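Local coordinates for protein serine protease inhibitor (Schistosoma haematobium, PDB 3STO) that probably inhibits serine proteases as a member of the serpin family, at residues 123-133 and 327-335; 54-65 and 79-90. All coordinates share one frame; numbering follows the deposited sequence.

Contact 1: residues 123-133 and 327-335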
loop_
_atom_site.group_PDB
_atom_site.type_symbol
_atom_site.label_atom_id
_atom_site.label_comp_id
_atom_site.label_asym_id
_atom_site.label_seq_id
_atom_site.Cartn_x
_atom_site.Cartn_y
_atom_site.Cartn_z
ATOM N N VAL A 123 -13.349 18.200 -1.033
ATOM C CA VAL A 123 -13.332 19.539 -1.626
ATOM C C VAL A 123 -14.137 20.559 -0.818
ATOM O O VAL A 123 -15.263 20.288 -0.369
ATOM C CB VAL A 123 -13.907 19.535 -3.045
ATOM C CG1 VAL A 123 -13.691 20.882 -3.686
ATOM C CG2 VAL A 123 -13.265 18.449 -3.875
ATOM N N GLU A 124 -13.537 21.730 -0.637
ATOM C CA GLU A 124 -14.217 22.900 -0.100
ATOM C C GLU A 124 -15.611 23.105 -0.744
ATOM O O GLU A 124 -15.764 23.037 -1.983
ATOM C CB GLU A 124 -13.323 24.131 -0.316
ATOM C CG GLU A 124 -14.011 25.464 -0.080
ATOM C CD GLU A 124 -14.556 25.553 1.317
ATOM O OE1 GLU A 124 -13.735 25.386 2.250
ATOM O OE2 GLU A 124 -15.791 25.760 1.474
ATOM N N LYS A 125 -16.613 23.340 0.108
ATOM C CA LYS A 125 -18.020 23.443 -0.319
ATOM C C LYS A 125 -18.294 24.639 -1.254
ATOM O O LYS A 125 -19.202 24.593 -2.116
ATOM C CB LYS A 125 -18.962 23.489 0.904
ATOM C CG LYS A 125 -18.646 24.596 1.930
ATOM N N THR A 126 -17.508 25.702 -1.072
ATOM C CA THR A 126 -17.558 26.885 -1.934
ATOM C C THR A 126 -17.424 26.584 -3.431
ATOM O O THR A 126 -18.050 27.247 -4.250
ATOM C CB THR A 126 -16.456 27.888 -1.560
ATOM O OG1 THR A 126 -16.897 28.691 -0.455
ATOM C CG2 THR A 126 -16.124 28.786 -2.759
ATOM N N TYR A 127 -16.597 25.596 -3.776
ATOM C CA TYR A 127 -16.374 25.201 -5.169
ATOM C C TYR A 127 -17.571 24.512 -5.817
ATOM O O TYR A 127 -18.189 23.622 -5.232
ATOM C CB TYR A 127 -15.129 24.306 -5.303
ATOM C CG TYR A 127 -13.809 25.041 -5.220
ATOM C CD1 TYR A 127 -13.257 25.637 -6.345
ATOM C CD2 TYR A 127 -13.119 25.140 -4.025
ATOM C CE1 TYR A 127 -12.050 26.319 -6.284
ATOM C CE2 TYR A 127 -11.906 25.819 -3.949
ATOM C CZ TYR A 127 -11.382 26.408 -5.087
ATOM O OH TYR A 127 -10.180 27.077 -5.027
ATOM N N GLU A 128 -17.891 24.951 -7.033
ATOM C CA GLU A 128 -18.956 24.365 -7.829
ATOM C C GLU A 128 -18.410 23.136 -8.545
ATOM O O GLU A 128 -17.281 23.150 -9.019
ATOM C CB GLU A 128 -19.476 25.382 -8.855
ATOM C CG GLU A 128 -20.435 24.779 -9.901
ATOM C CD GLU A 128 -20.990 25.807 -10.891
ATOM O OE1 GLU A 128 -20.688 27.016 -10.760
ATOM O OE2 GLU A 128 -21.735 25.401 -11.809
ATOM N N VAL A 129 -19.221 22.093 -8.664
ATOM C CA VAL A 129 -18.710 20.810 -9.072
ATOM C C VAL A 129 -19.415 20.311 -10.315
ATOM O O VAL A 129 -20.606 20.032 -10.286
ATOM C CB VAL A 129 -18.863 19.784 -7.915
ATOM C CG1 VAL A 129 -18.465 18.360 -8.353
ATOM C CG2 VAL A 129 -18.069 20.249 -6.684
ATOM N N GLU A 130 -18.670 20.194 -11.415
ATOM C CA GLU A 130 -19.258 19.789 -12.684
ATOM C C GLU A 130 -20.102 18.545 -12.453
ATOM O O GLU A 130 -19.672 17.625 -11.775
ATOM C CB GLU A 130 -18.178 19.511 -13.742
ATOM C CG GLU A 130 -17.186 20.645 -14.013
ATOM C CD GLU A 130 -17.857 21.869 -14.581
ATOM O OE1 GLU A 130 -19.086 21.816 -14.771
ATOM O OE2 GLU A 130 -17.172 22.887 -14.840
ATOM N N ARG A 131 -21.298 18.525 -13.024
ATOM C CA ARG A 131 -22.173 17.353 -12.996
ATOM C C ARG A 131 -21.537 16.081 -13.583
ATOM O O ARG A 131 -21.762 14.980 -13.076
ATOM C CB ARG A 131 -23.480 17.662 -13.740
ATOM N N ARG A 132 -20.761 16.217 -14.656
ATOM C CA ARG A 132 -20.148 15.035 -15.269
ATOM C C ARG A 132 -19.128 14.374 -14.326
ATOM O O ARG A 132 -18.966 13.148 -14.318
ATOM C CB ARG A 132 -19.471 15.390 -16.587
ATOM C CG ARG A 132 -20.251 16.395 -17.440
ATOM N N PHE A 133 -18.441 15.194 -13.535
ATOM C CA PHE A 133 -17.442 14.688 -12.613
ATOM C C PHE A 133 -18.143 13.989 -11.465
ATOM O O PHE A 133 -17.857 12.818 -11.163
ATOM C CB PHE A 133 -16.586 15.830 -12.062
ATOM C CG PHE A 133 -15.564 15.392 -11.054
ATOM C CD1 PHE A 133 -14.458 14.638 -11.451
ATOM C CD2 PHE A 133 -15.701 15.741 -9.718
ATOM C CE1 PHE A 133 -13.504 14.235 -10.538
ATOM C CE2 PHE A 133 -14.744 15.341 -8.775
ATOM C CZ PHE A 133 -13.637 14.586 -9.186
ATOM N N SER A 327 -10.284 21.744 -14.448
ATOM C CA SER A 327 -11.471 22.351 -15.015
ATOM C C SER A 327 -12.542 21.296 -15.241
ATOM O O SER A 327 -13.704 21.627 -15.391
ATOM C CB SER A 327 -11.128 23.090 -16.310
ATOM O OG SER A 327 -10.649 22.191 -17.292
ATOM N N GLY A 328 -12.145 20.027 -15.256
ATOM C CA GLY A 328 -13.093 18.925 -15.347
ATOM C C GLY A 328 -13.878 18.729 -14.054
ATOM O O GLY A 328 -14.908 18.062 -14.041
ATOM N N ILE A 329 -13.385 19.309 -12.964
ATOM C CA ILE A 329 -14.045 19.198 -11.662
ATOM C C ILE A 329 -14.847 20.459 -11.295
ATOM O O ILE A 329 -15.944 20.372 -10.736
ATOM C CB ILE A 329 -13.012 18.967 -10.529
ATOM C CG1 ILE A 329 -12.270 17.640 -10.716
ATOM C CG2 ILE A 329 -13.684 19.047 -9.159
ATOM C CD1 ILE A 329 -11.108 17.453 -9.720
ATOM N N THR A 330 -14.283 21.623 -11.612
ATOM C CA THR A 330 -14.884 22.899 -11.255
ATOM C C THR A 330 -14.565 24.012 -12.269
ATOM O O THR A 330 -13.444 24.104 -12.788
ATOM C CB THR A 330 -14.403 23.345 -9.854
ATOM O OG1 THR A 330 -15.043 24.577 -9.468
ATOM C CG2 THR A 330 -12.920 23.563 -9.873
ATOM N N PRO A 331 -15.554 24.870 -12.561
ATOM C CA PRO A 331 -15.260 26.067 -13.359
ATOM C C PRO A 331 -14.468 27.050 -12.508
ATOM O O PRO A 331 -13.706 27.864 -13.040
ATOM C CB PRO A 331 -16.643 26.631 -13.657
ATOM C CG PRO A 331 -17.499 26.132 -12.572
ATOM C CD PRO A 331 -16.983 24.764 -12.231
ATOM N N ASN A 332 -14.632 26.963 -11.188
ATOM C CA ASN A 332 -13.900 27.851 -10.288
ATOM C C ASN A 332 -12.403 27.563 -10.378
ATOM O O ASN A 332 -11.941 26.464 -10.046
ATOM C CB ASN A 332 -14.416 27.741 -8.844
ATOM C CG ASN A 332 -15.938 27.888 -8.746
ATOM O OD1 ASN A 332 -16.588 27.277 -7.886
ATOM N ND2 ASN A 332 -16.512 28.696 -9.638
ATOM N N PRO A 333 -11.630 28.539 -10.857
ATOM C CA PRO A 333 -10.203 28.252 -11.015
ATOM C C PRO A 333 -9.515 28.305 -9.650
ATOM O O PRO A 333 -10.153 28.650 -8.635
ATOM C CB PRO A 333 -9.725 29.378 -11.940
ATOM C CG PRO A 333 -10.613 30.522 -11.584
ATOM C CD PRO A 333 -11.964 29.928 -11.219
ATOM N N ASN A 334 -8.235 27.953 -9.624
ATOM C CA ASN A 334 -7.511 27.855 -8.364
ATOM C C ASN A 334 -7.788 26.597 -7.537
ATOM O O ASN A 334 -7.227 26.465 -6.462
ATOM C CB ASN A 334 -7.761 29.085 -7.484
ATOM C CG ASN A 334 -7.266 30.359 -8.115
ATOM O OD1 ASN A 334 -6.238 30.372 -8.805
ATOM N ND2 ASN A 334 -7.996 31.449 -7.889
ATOM N N LEU A 335 -8.663 25.703 -7.996
ATOM C CA LEU A 335 -8.753 24.395 -7.364
ATOM C C LEU A 335 -7.449 23.652 -7.609
ATOM O O LEU A 335 -7.040 23.459 -8.760
ATOM C CB LEU A 335 -9.898 23.547 -7.907
ATOM C CG LEU A 335 -10.050 22.213 -7.166
ATOM C CD1 LEU A 335 -10.403 22.404 -5.700
ATOM C CD2 LEU A 335 -11.062 21.341 -7.840
HETATM O O HOH W 1 -15.343 23.565 -16.265
#
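Glu128 N gives a nearly straight bond (170°) to Asn332 OD1 at 2.8 Å, meeting the carbonyl tilted from its plane, the first of three hydrogen bonds between loop 125-130 and loop 327-335. Thr330 OG1 donates to Glu128 O at 2.7 Å, in the carbonyl plane, and the same hydroxyl accepts from the backbone N of Asn332, an ST turn that holds the threonine side chain on its own loop. Further on, the backbone Glu130 N bonds to Ile329 O at 2.8 Å. In the serpin fold loop 125-130 leads from strand 112-124, a member of the central sheet, into helix 131-138, and loop 327-335 runs toward strand 339-348 of the same sheet. An aromatic ring packs toward each end of the contact. Leu335 CD1 lies over the centre of the Tyr127 ring, 4.0 Å from its centroid, while Thr330 OG1 and Pro333 O sit at the ring edge. Phe133, its CG anti to the backbone N (chi1 178°), presents a face to Ile329 CG1, 3.6 Å from the centroid. Glu130, bent at chi2, lays its carboxylate alongside Pro331, with OE2 3.2 Å from Pro331 CD. Behind this layer, Leu145 of strand 143-148 backs both Val129 and Phe133.

Contact 2: residues 54-65 and 79-90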
loop_
_atom_site.group_PDB
_atom_site.type_symbol
_atom_site.label_atom_id
_atom_site.label_comp_id
_atom_site.label_asym_id
_atom_site.label_seq_id
_atom_site.Cartn_x
_atom_site.Cartn_y
_atom_site.Cartn_z
ATOM N N LEU A 54 -7.529 11.715 -13.418
ATOM C CA LEU A 54 -7.408 11.627 -14.861
ATOM C C LEU A 54 -8.505 10.759 -15.515
ATOM O O LEU A 54 -8.970 11.054 -16.614
ATOM C CB LEU A 54 -6.027 11.060 -15.219
ATOM C CG LEU A 54 -5.775 10.787 -16.687
ATOM C CD1 LEU A 54 -5.964 12.091 -17.486
ATOM C CD2 LEU A 54 -4.399 10.238 -16.868
ATOM N N GLY A 55 -8.892 9.665 -14.857
ATOM C CA GLY A 55 -9.859 8.749 -15.427
ATOM C C GLY A 55 -11.237 9.381 -15.450
ATOM O O GLY A 55 -12.052 9.067 -16.298
ATOM N N SER A 56 -11.491 10.296 -14.520
ATOM C CA SER A 56 -12.812 10.885 -14.387
ATOM C C SER A 56 -13.033 12.111 -15.258
ATOM O O SER A 56 -14.113 12.721 -15.200
ATOM C CB SER A 56 -13.056 11.288 -12.928
ATOM O OG SER A 56 -12.312 12.454 -12.586
ATOM N N GLY A 57 -12.013 12.504 -16.024
ATOM C CA GLY A 57 -12.035 13.795 -16.711
ATOM C C GLY A 57 -11.691 15.033 -15.866
ATOM O O GLY A 57 -11.615 16.145 -16.384
ATOM N N GLY A 58 -11.486 14.857 -14.568
ATOM C CA GLY A 58 -11.169 15.961 -13.685
ATOM C C GLY A 58 -9.915 16.753 -14.056
ATOM O O GLY A 58 -9.926 17.989 -14.066
ATOM N N ALA A 59 -8.826 16.052 -14.353
ATOM C CA ALA A 59 -7.537 16.693 -14.564
ATOM C C ALA A 59 -7.318 16.926 -16.044
ATOM O O ALA A 59 -7.415 16.002 -16.849
ATOM C CB ALA A 59 -6.416 15.835 -14.003
ATOM N N GLN A 60 -7.013 18.164 -16.416
ATOM C CA GLN A 60 -6.924 18.483 -17.823
ATOM C C GLN A 60 -5.599 19.115 -18.170
ATOM O O GLN A 60 -4.811 19.445 -17.291
ATOM C CB GLN A 60 -8.079 19.420 -18.196
ATOM C CG GLN A 60 -9.435 18.742 -18.163
ATOM C CD GLN A 60 -9.675 17.880 -19.376
ATOM O OE1 GLN A 60 -8.771 17.650 -20.211
ATOM N NE2 GLN A 60 -10.898 17.411 -19.503
ATOM N N GLY A 61 -5.403 19.361 -19.454
ATOM C CA GLY A 61 -4.198 19.995 -19.927
ATOM C C GLY A 61 -2.961 19.293 -19.408
ATOM O O GLY A 61 -2.886 18.073 -19.392
ATOM N N ARG A 62 -2.001 20.086 -18.969
ATOM C CA ARG A 62 -0.708 19.615 -18.536
ATOM C C ARG A 62 -0.798 18.867 -17.167
ATOM O O ARG A 62 0.007 17.979 -16.864
ATOM C CB ARG A 62 0.235 20.826 -18.467
ATOM C CG ARG A 62 1.717 20.478 -18.311
ATOM C CD ARG A 62 2.576 21.649 -18.692
ATOM N NE ARG A 62 3.605 21.899 -17.696
ATOM C CZ ARG A 62 3.552 22.878 -16.802
ATOM N NH1 ARG A 62 2.515 23.711 -16.791
ATOM N NH2 ARG A 62 4.540 23.024 -15.923
ATOM N N THR A 63 -1.797 19.220 -16.364
ATOM C CA THR A 63 -2.091 18.512 -15.126
ATOM C C THR A 63 -2.457 17.032 -15.378
ATOM O O THR A 63 -1.895 16.140 -14.763
ATOM C CB THR A 63 -3.222 19.214 -14.363
ATOM O OG1 THR A 63 -2.875 20.589 -14.171
ATOM C CG2 THR A 63 -3.464 18.562 -13.019
ATOM N N GLY A 64 -3.379 16.768 -16.295
ATOM C CA GLY A 64 -3.707 15.397 -16.626
ATOM C C GLY A 64 -2.577 14.693 -17.361
ATOM O O GLY A 64 -2.384 13.486 -17.237
ATOM N N TYR A 65 -1.827 15.454 -18.141
ATOM C CA TYR A 65 -0.757 14.897 -18.947
ATOM C C TYR A 65 0.365 14.357 -18.071
ATOM O O TYR A 65 0.890 13.269 -18.326
ATOM C CB TYR A 65 -0.217 15.944 -19.920
ATOM C CG TYR A 65 0.902 15.467 -20.822
ATOM C CD1 TYR A 65 0.764 14.331 -21.552
ATOM C CD2 TYR A 65 2.082 16.173 -20.944
ATOM C CE1 TYR A 65 1.751 13.873 -22.348
ATOM C CE2 TYR A 65 3.088 15.729 -21.762
ATOM C CZ TYR A 65 2.910 14.565 -22.468
ATOM O OH TYR A 65 3.892 14.055 -23.309
ATOM N N SER A 79 2.625 12.213 -27.111
ATOM C CA SER A 79 1.832 13.450 -27.070
ATOM C C SER A 79 0.654 13.375 -26.114
ATOM O O SER A 79 0.232 12.302 -25.726
ATOM C CB SER A 79 1.338 13.881 -28.459
ATOM O OG SER A 79 0.315 13.028 -28.943
ATOM N N TRP A 80 0.144 14.538 -25.738
ATOM C CA TRP A 80 -1.070 14.629 -24.963
ATOM C C TRP A 80 -2.297 14.417 -25.824
ATOM O O TRP A 80 -2.580 15.177 -26.759
ATOM C CB TRP A 80 -1.148 15.974 -24.275
ATOM C CG TRP A 80 -2.409 16.228 -23.488
ATOM C CD1 TRP A 80 -3.236 17.315 -23.605
ATOM C CD2 TRP A 80 -2.964 15.411 -22.435
ATOM N NE1 TRP A 80 -4.257 17.228 -22.694
ATOM C CE2 TRP A 80 -4.119 16.071 -21.964
ATOM C CE3 TRP A 80 -2.601 14.184 -21.851
ATOM C CZ2 TRP A 80 -4.914 15.548 -20.929
ATOM C CZ3 TRP A 80 -3.387 13.675 -20.825
ATOM C CH2 TRP A 80 -4.530 14.353 -20.380
ATOM N N ASN A 81 -3.023 13.370 -25.474
ATOM C CA ASN A 81 -4.233 12.969 -26.145
ATOM C C ASN A 81 -5.302 12.793 -25.104
ATOM O O ASN A 81 -5.442 11.724 -24.536
ATOM C CB ASN A 81 -3.949 11.689 -26.866
ATOM C CG ASN A 81 -2.932 11.888 -27.926
ATOM O OD1 ASN A 81 -3.262 12.223 -29.063
ATOM N ND2 ASN A 81 -1.681 11.736 -27.565
ATOM N N SER A 82 -6.050 13.857 -24.854
ATOM C CA SER A 82 -6.802 13.961 -23.629
ATOM C C SER A 82 -7.885 12.898 -23.541
ATOM O O SER A 82 -8.055 12.286 -22.503
ATOM C CB SER A 82 -7.366 15.375 -23.420
ATOM O OG SER A 82 -8.270 15.722 -24.441
ATOM N N SER A 83 -8.615 12.655 -24.619
ATOM C CA SER A 83 -9.679 11.667 -24.537
ATOM C C SER A 83 -9.132 10.252 -24.424
ATOM O O SER A 83 -9.627 9.454 -23.646
ATOM C CB SER A 83 -10.649 11.777 -25.722
ATOM O OG SER A 83 -11.529 12.861 -25.491
ATOM N N GLU A 84 -8.123 9.943 -25.213
ATOM C CA GLU A 84 -7.576 8.607 -25.241
ATOM C C GLU A 84 -6.970 8.263 -23.851
ATOM O O GLU A 84 -7.187 7.165 -23.296
ATOM C CB GLU A 84 -6.536 8.499 -26.376
ATOM N N ALA A 85 -6.245 9.234 -23.290
ATOM C CA ALA A 85 -5.576 9.092 -22.009
ATOM C C ALA A 85 -6.589 8.811 -20.906
ATOM O O ALA A 85 -6.359 7.965 -20.049
ATOM C CB ALA A 85 -4.771 10.348 -21.676
ATOM N N GLN A 86 -7.697 9.536 -20.915
ATOM C CA GLN A 86 -8.677 9.370 -19.874
ATOM C C GLN A 86 -9.252 7.982 -19.954
ATOM O O GLN A 86 -9.444 7.310 -18.933
ATOM C CB GLN A 86 -9.768 10.416 -19.990
ATOM C CG GLN A 86 -9.212 11.793 -19.818
ATOM C CD GLN A 86 -10.248 12.874 -20.020
ATOM O OE1 GLN A 86 -11.456 12.620 -19.897
ATOM N NE2 GLN A 86 -9.786 14.089 -20.337
ATOM N N GLN A 87 -9.516 7.549 -21.174
ATOM C CA GLN A 87 -10.065 6.221 -21.389
ATOM C C GLN A 87 -9.099 5.132 -20.914
ATOM O O GLN A 87 -9.491 4.214 -20.200
ATOM C CB GLN A 87 -10.406 6.008 -22.876
ATOM C CG GLN A 87 -11.401 4.876 -23.092
ATOM C CD GLN A 87 -12.568 4.960 -22.105
ATOM O OE1 GLN A 87 -13.378 5.899 -22.164
ATOM N NE2 GLN A 87 -12.636 3.996 -21.166
ATOM N N GLU A 88 -7.847 5.234 -21.351
ATOM C CA GLU A 88 -6.833 4.254 -21.012
ATOM C C GLU A 88 -6.607 4.174 -19.492
ATOM O O GLU A 88 -6.414 3.087 -18.950
ATOM C CB GLU A 88 -5.525 4.558 -21.732
ATOM C CG GLU A 88 -4.379 3.615 -21.333
ATOM C CD GLU A 88 -3.059 3.992 -21.981
ATOM O OE1 GLU A 88 -3.045 4.915 -22.837
ATOM O OE2 GLU A 88 -2.029 3.384 -21.616
HETATM N N MSE A 89 -6.683 5.326 -18.826
HETATM C CA MSE A 89 -6.454 5.426 -17.388
HETATM C C MSE A 89 -7.636 4.841 -16.642
HETATM O O MSE A 89 -7.459 4.067 -15.718
HETATM C CB MSE A 89 -6.216 6.881 -16.959
HETATM C CG MSE A 89 -6.001 7.109 -15.460
HETATM SE SE MSE A 89 -4.316 6.300 -14.758
HETATM C CE MSE A 89 -3.075 7.762 -14.966
ATOM N N LYS A 90 -8.838 5.209 -17.048
ATOM C CA LYS A 90 -10.039 4.656 -16.457
ATOM C C LYS A 90 -10.086 3.132 -16.610
ATOM O O LYS A 90 -10.478 2.408 -15.684
ATOM C CB LYS A 90 -11.284 5.271 -17.089
ATOM C CG LYS A 90 -12.538 4.612 -16.674
ATOM C CD LYS A 90 -13.726 5.530 -16.842
ATOM C CE LYS A 90 -15.019 4.782 -16.526
ATOM N NZ LYS A 90 -16.251 5.600 -16.743
#
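Trp80 and Tyr65 both hold CG anti to the backbone N (chi1 177° and -180°), which lays the indole across the first turns of helix 61-70, with the tyrosine side chain running antiparallel to it. This is helix packing in the helical part of the serpin fold, where the end of helix 43-55, the following turn and helix 61-70 meet the beginning of helix 82-101. Tyr65 CB lies over one indole face, 4.0 Å from the centroid of the six-membered ring, and Trp80 CB returns the contact over the tyrosine ring at 4.2 Å from its centroid. The ring planes stand 62° apart, an oblique pair. Gly61 O covers the same indole face as Tyr65 CB, toward the rim, and comes 3.5 Å from Trp80 CE2; Ser82 CA covers the opposite face. Leu54 CD1 meets the indole edge in its plane, whereas its other branch, CD2, touches the selenomethionine methyl Met89 CE at 3.4 Å. Ile67 touches both Leu54 and Met89. Where the helices approach most closely, Gly55 lies against Lys90, their CA atoms 4.2 Å apart. Gln86, extended beyond CG, runs along the turn: its CG packs on Leu54 O at 3.3 Å, and its amide oxygen OE1 lies 3.4 Å from Gly57 CA.

Both segments of contact 2 precede those of contact 1 in the sequence, and the centres of the two contacts are about 17 Å apart on the same side of the molecule's centre. They meet directly: Gly328 N probably donates a hydrogen bond to Gly58 O at 3.2 Å, and Ile329 CG1 packs on Gly58 CA. The turn between helices 43-55 and 61-70 therefore has helix 82-101 against it in contact 2 and the loop leading to strand 339-348 beside it in contact 1. Asp325, just before that loop segment, binds the backbone of Gln60 and the hydroxyl of Thr63. Together the contacts join the helical part of the serpin to one end of its central sheet.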